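Local coordinates for protein glutaminase 1 (Escherichia coli, PDB 1U60) that catalyses the hydrolysis of L-glutamine to L-glutamate and ammonium as a homotetrameric enzyme of the glutaminase family, at residues A[44-49]-A[204-209]; A[200-205]-A[277-282]; A[211-216]-A[267-272]; A[255-260]-A[305-310]. One frame throughout, in Å; residues are numbered along the deposited sequence.

Contact 1 (A[44-49]-A[204-209])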
# COMPACT_ATOMS: atom_id res chain seq x y z
N ALA A 44 16.63 14.78 -8.37
CA ALA A 44 17.37 15.27 -7.19
C ALA A 44 17.18 14.38 -5.98
O ALA A 44 16.15 13.78 -5.79
CB ALA A 44 16.94 16.71 -6.80
N ILE A 45 18.19 14.41 -5.10
CA ILE A 45 18.15 13.88 -3.76
C ILE A 45 18.39 15.03 -2.77
O ILE A 45 19.25 15.88 -2.96
CB ILE A 45 19.30 12.88 -3.56
CG1 ILE A 45 19.11 11.62 -4.39
CG2 ILE A 45 19.50 12.56 -2.09
CD1 ILE A 45 20.35 10.73 -4.49
N VAL A 46 17.58 15.04 -1.71
CA VAL A 46 17.86 15.83 -0.54
C VAL A 46 17.91 14.87 0.65
O VAL A 46 16.94 14.18 0.94
CB VAL A 46 16.83 16.93 -0.32
CG1 VAL A 46 17.17 17.66 1.03
CG2 VAL A 46 16.86 17.91 -1.50
N THR A 47 19.05 14.81 1.33
CA THR A 47 19.22 13.83 2.42
C THR A 47 18.71 14.39 3.72
O THR A 47 18.54 15.59 3.85
CB THR A 47 20.71 13.41 2.62
OG1 THR A 47 21.48 14.49 3.20
CG2 THR A 47 21.37 13.12 1.26
N CYS A 48 18.49 13.50 4.69
CA CYS A 48 18.08 13.89 6.03
C CYS A 48 19.10 14.73 6.75
O CYS A 48 18.78 15.40 7.74
CB CYS A 48 17.74 12.65 6.84
SG CYS A 48 16.18 12.03 6.23
N ASP A 49 20.33 14.73 6.25
CA ASP A 49 21.36 15.62 6.78
C ASP A 49 21.52 16.94 6.05
O ASP A 49 22.42 17.70 6.37
CB ASP A 49 22.72 14.89 6.88
CG ASP A 49 22.70 13.82 7.94
OD1 ASP A 49 22.18 14.12 9.05
OD2 ASP A 49 23.12 12.65 7.76
N GLU A 204 13.14 21.53 -4.48
CA GLU A 204 12.09 21.82 -3.52
C GLU A 204 11.18 20.62 -3.30
O GLU A 204 10.85 20.30 -2.17
CB GLU A 204 11.31 23.04 -3.97
CG GLU A 204 12.19 24.28 -3.79
CD GLU A 204 11.71 25.53 -4.52
OE1 GLU A 204 10.84 25.45 -5.45
OE2 GLU A 204 12.27 26.61 -4.18
N LEU A 205 10.86 19.91 -4.38
CA LEU A 205 10.08 18.67 -4.24
C LEU A 205 10.81 17.62 -3.43
O LEU A 205 10.22 16.99 -2.55
CB LEU A 205 9.65 18.15 -5.59
CG LEU A 205 8.80 16.88 -5.65
CD1 LEU A 205 7.55 17.09 -4.78
CD2 LEU A 205 8.38 16.52 -7.06
N ALA A 206 12.08 17.42 -3.73
CA ALA A 206 12.91 16.51 -2.96
C ALA A 206 13.04 16.91 -1.51
O ALA A 206 13.16 16.07 -0.65
CB ALA A 206 14.29 16.32 -3.60
N THR A 207 12.98 18.23 -1.24
CA THR A 207 13.00 18.72 0.12
C THR A 207 11.74 18.33 0.91
O THR A 207 11.84 17.96 2.06
CB THR A 207 13.17 20.24 0.10
OG1 THR A 207 14.41 20.59 -0.54
CG2 THR A 207 13.26 20.75 1.52
N LEU A 208 10.57 18.44 0.27
CA LEU A 208 9.33 17.92 0.86
C LEU A 208 9.55 16.47 1.26
O LEU A 208 9.24 16.08 2.40
CB LEU A 208 8.18 18.03 -0.12
CG LEU A 208 6.87 17.24 0.17
CD1 LEU A 208 6.26 17.58 1.53
CD2 LEU A 208 5.84 17.42 -0.91
N GLY A 209 10.12 15.68 0.36
CA GLY A 209 10.45 14.29 0.67
C GLY A 209 11.40 14.11 1.85
O GLY A 209 11.20 13.22 2.67
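Strand 42-47 enters the contact at Ala44, whose methyl points at helix 202-213 and meets the methyl of Ala206 at 4.2 Å (CB to CB). Its carbonyl lies closer still, with Ala44 O 3.8 Å from Ala206 CB, so the small helix residue sits on backbone as much as on side chain. Ile45 turns to the other face of the strand, where it packs on Leu7 and Val11 of helix 4-18. Val46 swings back and carries most of the strand's share of the contact. With CG1 anti to the backbone N (chi1 176°), its CG2 branch is placed over the helix, 3.7 Å from Ala206 CB. The same methyl lies 3.8 Å from Thr207 OG1, the two side chains crossing obliquely; that hydroxyl is hydrogen-bonded to Ile203 O one turn back in the helix and so brings a satisfied polar atom to the valine. Thr47 again faces helix 4-18, and its OG1 accepts hydrogen bonds from Asn51 N and, weakly, Asp49 N as the chain leaves the strand. The axes of strand segment 44-47 and helix segment 204-209 approach to 7.1 Å at an angle of 39°, a close spacing consistent with alanine as the main helix residue in the interface. Alternate strand residues thus serve two helical layers, an arrangement characteristic of the antiparallel sheet flanked by helices in the beta-lactamase-like fold to which glutaminases belong.

Contact 2 (A[200-205]-A[277-282]). With EDO (1,2-ethanediol), chain I.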
# COMPACT_ATOMS: atom_id res chain seq x y z
N LEU A 200 6.98 24.85 -7.77
CA LEU A 200 8.21 24.47 -7.10
C LEU A 200 9.16 23.75 -8.05
O LEU A 200 8.72 23.25 -9.09
CB LEU A 200 7.92 23.61 -5.87
CG LEU A 200 7.70 22.11 -6.10
CD1 LEU A 200 7.58 21.46 -4.72
CD2 LEU A 200 6.50 21.79 -7.07
N ASN A 201 10.45 23.69 -7.71
CA ASN A 201 11.40 22.98 -8.54
C ASN A 201 11.71 21.61 -7.99
O ASN A 201 11.17 21.19 -6.95
CB ASN A 201 12.67 23.78 -8.81
CG ASN A 201 13.43 24.11 -7.61
OD1 ASN A 201 13.54 23.30 -6.66
ND2 ASN A 201 14.01 25.34 -7.60
N THR A 202 12.57 20.90 -8.67
CA THR A 202 12.79 19.50 -8.31
C THR A 202 13.51 19.39 -6.96
O THR A 202 13.29 18.42 -6.21
CB THR A 202 13.55 18.81 -9.41
OG1 THR A 202 12.73 18.80 -10.59
CG2 THR A 202 13.79 17.31 -9.12
N ILE A 203 14.40 20.33 -6.66
CA ILE A 203 15.07 20.35 -5.37
C ILE A 203 14.06 20.59 -4.26
O ILE A 203 14.15 19.99 -3.20
CB ILE A 203 16.27 21.30 -5.40
CG1 ILE A 203 17.39 20.60 -6.20
CG2 ILE A 203 16.81 21.56 -4.01
CD1 ILE A 203 18.51 21.46 -6.58
N GLU A 204 13.14 21.53 -4.48
CA GLU A 204 12.09 21.82 -3.52
C GLU A 204 11.18 20.62 -3.30
O GLU A 204 10.85 20.30 -2.17
CB GLU A 204 11.31 23.04 -3.97
CG GLU A 204 12.19 24.28 -3.79
CD GLU A 204 11.71 25.53 -4.52
OE1 GLU A 204 10.84 25.45 -5.45
OE2 GLU A 204 12.27 26.61 -4.18
N LEU A 205 10.86 19.91 -4.38
CA LEU A 205 10.08 18.67 -4.24
C LEU A 205 10.81 17.62 -3.43
O LEU A 205 10.22 16.99 -2.55
CB LEU A 205 9.65 18.15 -5.59
CG LEU A 205 8.80 16.88 -5.65
CD1 LEU A 205 7.55 17.09 -4.78
CD2 LEU A 205 8.38 16.52 -7.06
N ALA A 277 13.32 13.04 -5.80
CA ALA A 277 12.28 13.60 -6.67
C ALA A 277 12.77 13.70 -8.09
O ALA A 277 13.98 13.80 -8.36
CB ALA A 277 11.83 14.93 -6.19
N ALA A 278 11.83 13.74 -9.00
CA ALA A 278 12.14 14.07 -10.41
C ALA A 278 11.02 14.79 -11.05
O ALA A 278 9.93 14.84 -10.53
CB ALA A 278 12.45 12.78 -11.17
N PHE A 279 11.28 15.35 -12.25
CA PHE A 279 10.33 16.07 -13.00
C PHE A 279 10.57 15.88 -14.47
O PHE A 279 11.72 15.93 -14.93
CB PHE A 279 10.43 17.56 -12.61
CG PHE A 279 10.02 18.52 -13.67
CD1 PHE A 279 8.69 18.67 -14.02
CD2 PHE A 279 10.97 19.36 -14.25
CE1 PHE A 279 8.32 19.58 -14.98
CE2 PHE A 279 10.62 20.29 -15.19
CZ PHE A 279 9.30 20.42 -15.57
N SER A 280 9.47 15.63 -15.18
CA SER A 280 9.40 15.90 -16.60
C SER A 280 7.94 16.00 -17.05
O SER A 280 7.11 15.15 -16.63
CB SER A 280 10.10 14.82 -17.40
OG SER A 280 10.30 15.31 -18.76
N PRO A 281 7.58 17.01 -17.86
CA PRO A 281 6.17 17.23 -18.18
C PRO A 281 5.38 16.08 -18.83
O PRO A 281 4.21 16.00 -18.51
CB PRO A 281 6.21 18.46 -19.11
CG PRO A 281 7.51 19.21 -18.69
CD PRO A 281 8.44 18.11 -18.38
N PRO A 282 5.93 15.27 -19.73
CA PRO A 282 5.10 14.23 -20.37
C PRO A 282 4.61 13.16 -19.39
O PRO A 282 5.44 12.56 -18.72
CB PRO A 282 6.01 13.68 -21.45
CG PRO A 282 6.94 14.82 -21.77
CD PRO A 282 7.26 15.35 -20.36
C1 EDO I . 17.99 25.40 -6.26
O1 EDO I . 17.64 25.16 -7.65
C2 EDO I . 16.80 25.22 -5.31
O2 EDO I . 15.82 26.27 -5.36
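A capping box starts helix 202-213 where its first turn packs on strand 274-279 of the central antiparallel sheet. Asn201, the N-cap, has CG in the crowded position between backbone N and carbonyl carbon (chi1 61°), which brings OD1 2.8 Å from Glu204 N, nearly along the C=O axis. In return, Asn201 N donates to Glu204 OE1 at 2.9 Å from above the carboxylate plane. The same OE1 also forms a salt bridge with Arg61, a positive neighbour that probably favours the ionised form. Each side chain thus holds the other residue's backbone N-H at the helix start.

On the sheet side, Leu205 extends CG anti to its backbone N and lays CG against Ala277 CB at 3.6 Å. Thr202 divides its two branches: CG2 lies against the strand backbone, 3.6 Å from Ala277 O, while OG1 turns towards Phe279. The phenylalanine ring leads off to stack with Phe62, outside these segments. Thr202 and Phe279 cross at about a right angle, with Thr202 OG1 3.3 Å from Phe279 CB. At the cap, a 1,2-ethanediol, probably from the crystallisation liquor, accepts an almost straight hydrogen bond from Asn201, with ND2 3.0 Å from EDO O2.

Contact 3 (A[211-216]-A[267-272])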
# COMPACT_ATOMS: atom_id res chain seq x y z
N THR A 211 11.94 16.22 4.30
CA THR A 211 11.29 16.62 5.53
C THR A 211 10.53 15.43 6.10
O THR A 211 10.59 15.14 7.30
CB THR A 211 10.40 17.83 5.31
OG1 THR A 211 11.19 18.96 4.88
CG2 THR A 211 9.69 18.18 6.62
N LEU A 212 9.83 14.70 5.22
CA LEU A 212 9.13 13.52 5.66
C LEU A 212 10.15 12.45 6.06
O LEU A 212 9.99 11.79 7.11
CB LEU A 212 8.21 13.05 4.55
CG LEU A 212 7.08 13.99 4.12
CD1 LEU A 212 6.37 13.46 2.84
CD2 LEU A 212 6.07 14.22 5.27
N ALA A 213 11.21 12.25 5.28
CA ALA A 213 12.20 11.22 5.62
C ALA A 213 12.86 11.48 7.00
O ALA A 213 13.20 10.54 7.70
CB ALA A 213 13.30 11.11 4.52
N ALA A 214 13.03 12.77 7.35
CA ALA A 214 13.64 13.21 8.60
C ALA A 214 12.66 13.21 9.79
O ALA A 214 13.00 13.68 10.89
CB ALA A 214 14.26 14.57 8.43
N GLY A 215 11.48 12.64 9.60
CA GLY A 215 10.46 12.56 10.63
C GLY A 215 9.85 13.92 10.95
O GLY A 215 9.40 14.17 12.08
N GLY A 216 9.81 14.78 9.95
CA GLY A 216 9.08 16.01 10.11
C GLY A 216 9.96 17.23 10.27
O GLY A 216 9.44 18.32 10.48
N LEU A 267 7.58 12.29 -6.48
CA LEU A 267 8.30 12.27 -5.19
C LEU A 267 8.33 10.87 -4.64
O LEU A 267 7.33 10.14 -4.68
CB LEU A 267 7.51 13.14 -4.22
CG LEU A 267 7.92 13.12 -2.73
CD1 LEU A 267 9.30 13.74 -2.56
CD2 LEU A 267 6.85 13.82 -1.92
N ALA A 268 9.46 10.50 -4.05
CA ALA A 268 9.50 9.33 -3.22
C ALA A 268 10.25 9.60 -1.92
O ALA A 268 11.16 10.42 -1.87
CB ALA A 268 10.15 8.22 -3.94
N VAL A 269 9.87 8.88 -0.86
CA VAL A 269 10.51 9.05 0.44
C VAL A 269 11.19 7.76 0.86
O VAL A 269 10.58 6.71 0.86
CB VAL A 269 9.44 9.44 1.50
CG1 VAL A 269 10.11 9.60 2.86
CG2 VAL A 269 8.74 10.69 1.03
N VAL A 270 12.45 7.86 1.28
CA VAL A 270 13.18 6.78 1.93
C VAL A 270 13.17 7.09 3.44
O VAL A 270 13.91 7.97 3.90
CB VAL A 270 14.64 6.61 1.40
CG1 VAL A 270 15.28 5.37 1.99
CG2 VAL A 270 14.64 6.49 -0.13
N PRO A 271 12.30 6.44 4.21
CA PRO A 271 12.12 6.79 5.63
C PRO A 271 13.48 6.72 6.35
O PRO A 271 14.24 5.73 6.25
CB PRO A 271 11.13 5.71 6.14
CG PRO A 271 10.42 5.24 4.97
CD PRO A 271 11.43 5.31 3.83
N GLY A 272 13.78 7.78 7.08
CA GLY A 272 15.05 7.91 7.78
C GLY A 272 16.26 8.35 6.99
O GLY A 272 17.33 8.55 7.57
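Packing is tightest around Ala213, in the last turn of helix 202-213, where Ala213 CB sits 3.3 Å from Val270 O and is flanked by a branch of Val269. That branch, CG1, stands anti to the valine backbone N (chi1 180°) and also reaches the helix backbone, 3.8 Å from Ala213 N. The other branch faces Leu212 more loosely: Leu212 CD1 and Val269 CG2 are 4.1 Å apart, the side chains crossing at about a right angle. Leu235 and Met238 of helix 231-241 pack against Val269 as well, so this side is buried.

Towards the end of the helix the contact becomes polar and partly exposed. Gly272 N donates to Ala213 O at 2.9 Å, in the carbonyl plane and on a lone pair, although the bond is bent (135° at the hydrogen). It gives a last-turn carbonyl an outside partner. Pro271, whose CB is directed away from the helix, packs on Val307 of the second subunit. Beyond Ala213 the chain turns through Gly215, whose positive phi allows Gly216 N to bond to Thr211 O at 2.8 Å and Gly215 N to Leu212 O. This pair of bonds is a Schellman motif, ending the helix beside the turn that follows strand 265-270.

Contact 4 (A[255-260]-A[305-310])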
# COMPACT_ATOMS: atom_id res chain seq x y z
N GLY A 255 8.90 0.16 -4.23
CA GLY A 255 8.77 -0.08 -2.80
C GLY A 255 9.08 1.12 -1.90
O GLY A 255 9.54 0.98 -0.75
N LEU A 256 8.81 2.30 -2.41
CA LEU A 256 8.91 3.48 -1.60
C LEU A 256 7.63 4.30 -1.72
O LEU A 256 7.06 4.41 -2.81
CB LEU A 256 10.06 4.36 -2.05
CG LEU A 256 11.48 3.80 -1.99
CD1 LEU A 256 12.42 4.78 -2.70
CD2 LEU A 256 11.92 3.57 -0.58
N PRO A 257 7.19 4.89 -0.62
CA PRO A 257 6.00 5.78 -0.67
C PRO A 257 6.23 6.94 -1.58
O PRO A 257 7.25 7.60 -1.47
CB PRO A 257 5.81 6.25 0.77
CG PRO A 257 7.01 5.77 1.51
CD PRO A 257 7.76 4.79 0.74
N GLY A 258 5.28 7.20 -2.46
CA GLY A 258 5.48 8.20 -3.51
C GLY A 258 4.23 9.02 -3.76
O GLY A 258 3.14 8.76 -3.25
N LYS A 259 4.41 10.04 -4.60
CA LYS A 259 3.31 10.90 -5.04
C LYS A 259 3.64 11.51 -6.37
O LYS A 259 4.76 11.98 -6.58
CB LYS A 259 3.06 12.00 -4.03
CG LYS A 259 1.85 12.89 -4.31
CD LYS A 259 0.53 12.24 -3.94
CE LYS A 259 -0.69 12.85 -4.63
NZ LYS A 259 -0.91 12.45 -6.05
N SER A 260 2.66 11.57 -7.24
CA SER A 260 2.79 12.22 -8.52
C SER A 260 1.86 13.45 -8.58
O SER A 260 0.87 13.58 -7.77
CB SER A 260 2.37 11.30 -9.63
OG SER A 260 0.97 11.05 -9.53
N TYR A 305 17.31 1.15 -2.05
CA TYR A 305 16.22 1.51 -1.10
C TYR A 305 14.84 1.02 -1.51
O TYR A 305 14.39 1.28 -2.64
CB TYR A 305 16.14 3.02 -0.91
CG TYR A 305 17.40 3.60 -0.33
CD1 TYR A 305 17.90 3.13 0.90
CD2 TYR A 305 18.05 4.68 -0.95
CE1 TYR A 305 19.04 3.69 1.46
CE2 TYR A 305 19.20 5.20 -0.40
CZ TYR A 305 19.68 4.72 0.81
OH TYR A 305 20.82 5.25 1.39
N ASN A 306 14.19 0.31 -0.60
CA ASN A 306 12.88 -0.32 -0.80
C ASN A 306 12.42 -0.74 0.59
O ASN A 306 13.15 -1.49 1.27
CB ASN A 306 13.01 -1.55 -1.69
CG ASN A 306 11.67 -2.21 -2.01
OD1 ASN A 306 10.85 -2.37 -1.13
ND2 ASN A 306 11.51 -2.70 -3.25
N VAL A 307 11.28 -0.25 1.05
CA VAL A 307 10.86 -0.54 2.42
C VAL A 307 10.44 -2.01 2.64
O VAL A 307 10.28 -2.44 3.79
CB VAL A 307 9.71 0.37 2.90
CG1 VAL A 307 10.03 1.87 2.72
CG2 VAL A 307 8.38 0.03 2.28
N PHE A 308 10.30 -2.79 1.56
CA PHE A 308 10.00 -4.24 1.64
C PHE A 308 11.24 -5.13 1.62
O PHE A 308 11.14 -6.36 1.55
CB PHE A 308 9.03 -4.62 0.51
CG PHE A 308 7.76 -3.75 0.50
CD1 PHE A 308 6.94 -3.72 1.64
CD2 PHE A 308 7.41 -2.99 -0.58
CE1 PHE A 308 5.80 -2.94 1.66
CE2 PHE A 308 6.26 -2.15 -0.54
CZ PHE A 308 5.46 -2.14 0.60
N LYS A 309 12.41 -4.50 1.66
CA LYS A 309 13.72 -5.20 1.71
C LYS A 309 14.31 -4.93 3.07
O LYS A 309 14.51 -3.79 3.44
CB LYS A 309 14.70 -4.63 0.68
CG LYS A 309 14.41 -4.99 -0.73
CD LYS A 309 15.69 -4.99 -1.61
CE LYS A 309 15.36 -4.84 -3.13
NZ LYS A 309 15.16 -6.15 -3.92
N GLY A 310 14.55 -5.96 3.87
CA GLY A 310 15.10 -5.75 5.18
C GLY A 310 16.56 -5.38 5.18
O GLY A 310 17.25 -5.56 6.17
OXT GLY A 310 17.17 -4.88 4.22
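Gly255 CA and Asn306 CA lie 4.6 Å apart, and the next residue, Val307, ties the segments together with a nearly straight hydrogen bond, Val307 N to Gly255 O at 2.8 Å, with the donor in the carbonyl plane. Gly255, just past a helix and with positive phi, lies under the Asn306 amide: Asn306 OD1 is 3.5 Å from Gly255 CA, where a side chain on the glycine would clash. Asn306 CG stands anti to its backbone N (chi1 -177°), and OD1 accepts from Phe308 N at 2.8 Å. This is an Asx turn, set within a type I beta turn from Asn306 to Lys309, and it shapes the C-terminal tail that follows helix 290-303. Val307 spreads its branches over Gly255 O, with CG2 at 3.4 Å; CG2 also lies over the centre of one face of the Phe308 ring. Val307 CG1 meets Pro257 CD tip to tip and borders Leu256 CD2. The branched end of Leu256 as a whole lies against the Tyr305 carbonyl, CG being 3.9 Å from Tyr305 O. The second subunit packs on the same tail, its own Val307 touching Val307 and its Ala236 touching Phe308, while Phe308 of that subunit rests on Pro257.

How the contacts relate
Contacts 1, 2 and 3 all place helix 202-213 on the central antiparallel sheet, against strands 42-47, 274-279 and 265-270 in turn; contact 4 instead fastens the C-terminal tail to the chain leading into strand 258-260. Contacts 1 and 2 are wholly buried, and methyl groups dominate both interfaces, joined through Ala44 N and Ala277 O (2.8 Å) between neighbouring strands. Contacts 3 and 4 include partly exposed residues, each gains a backbone hydrogen bond between its segments, and both touch the second subunit. They are coupled by the pairing of strands 258-260 and 265-270, where Leu267 N is 2.8 Å from Lys259 O.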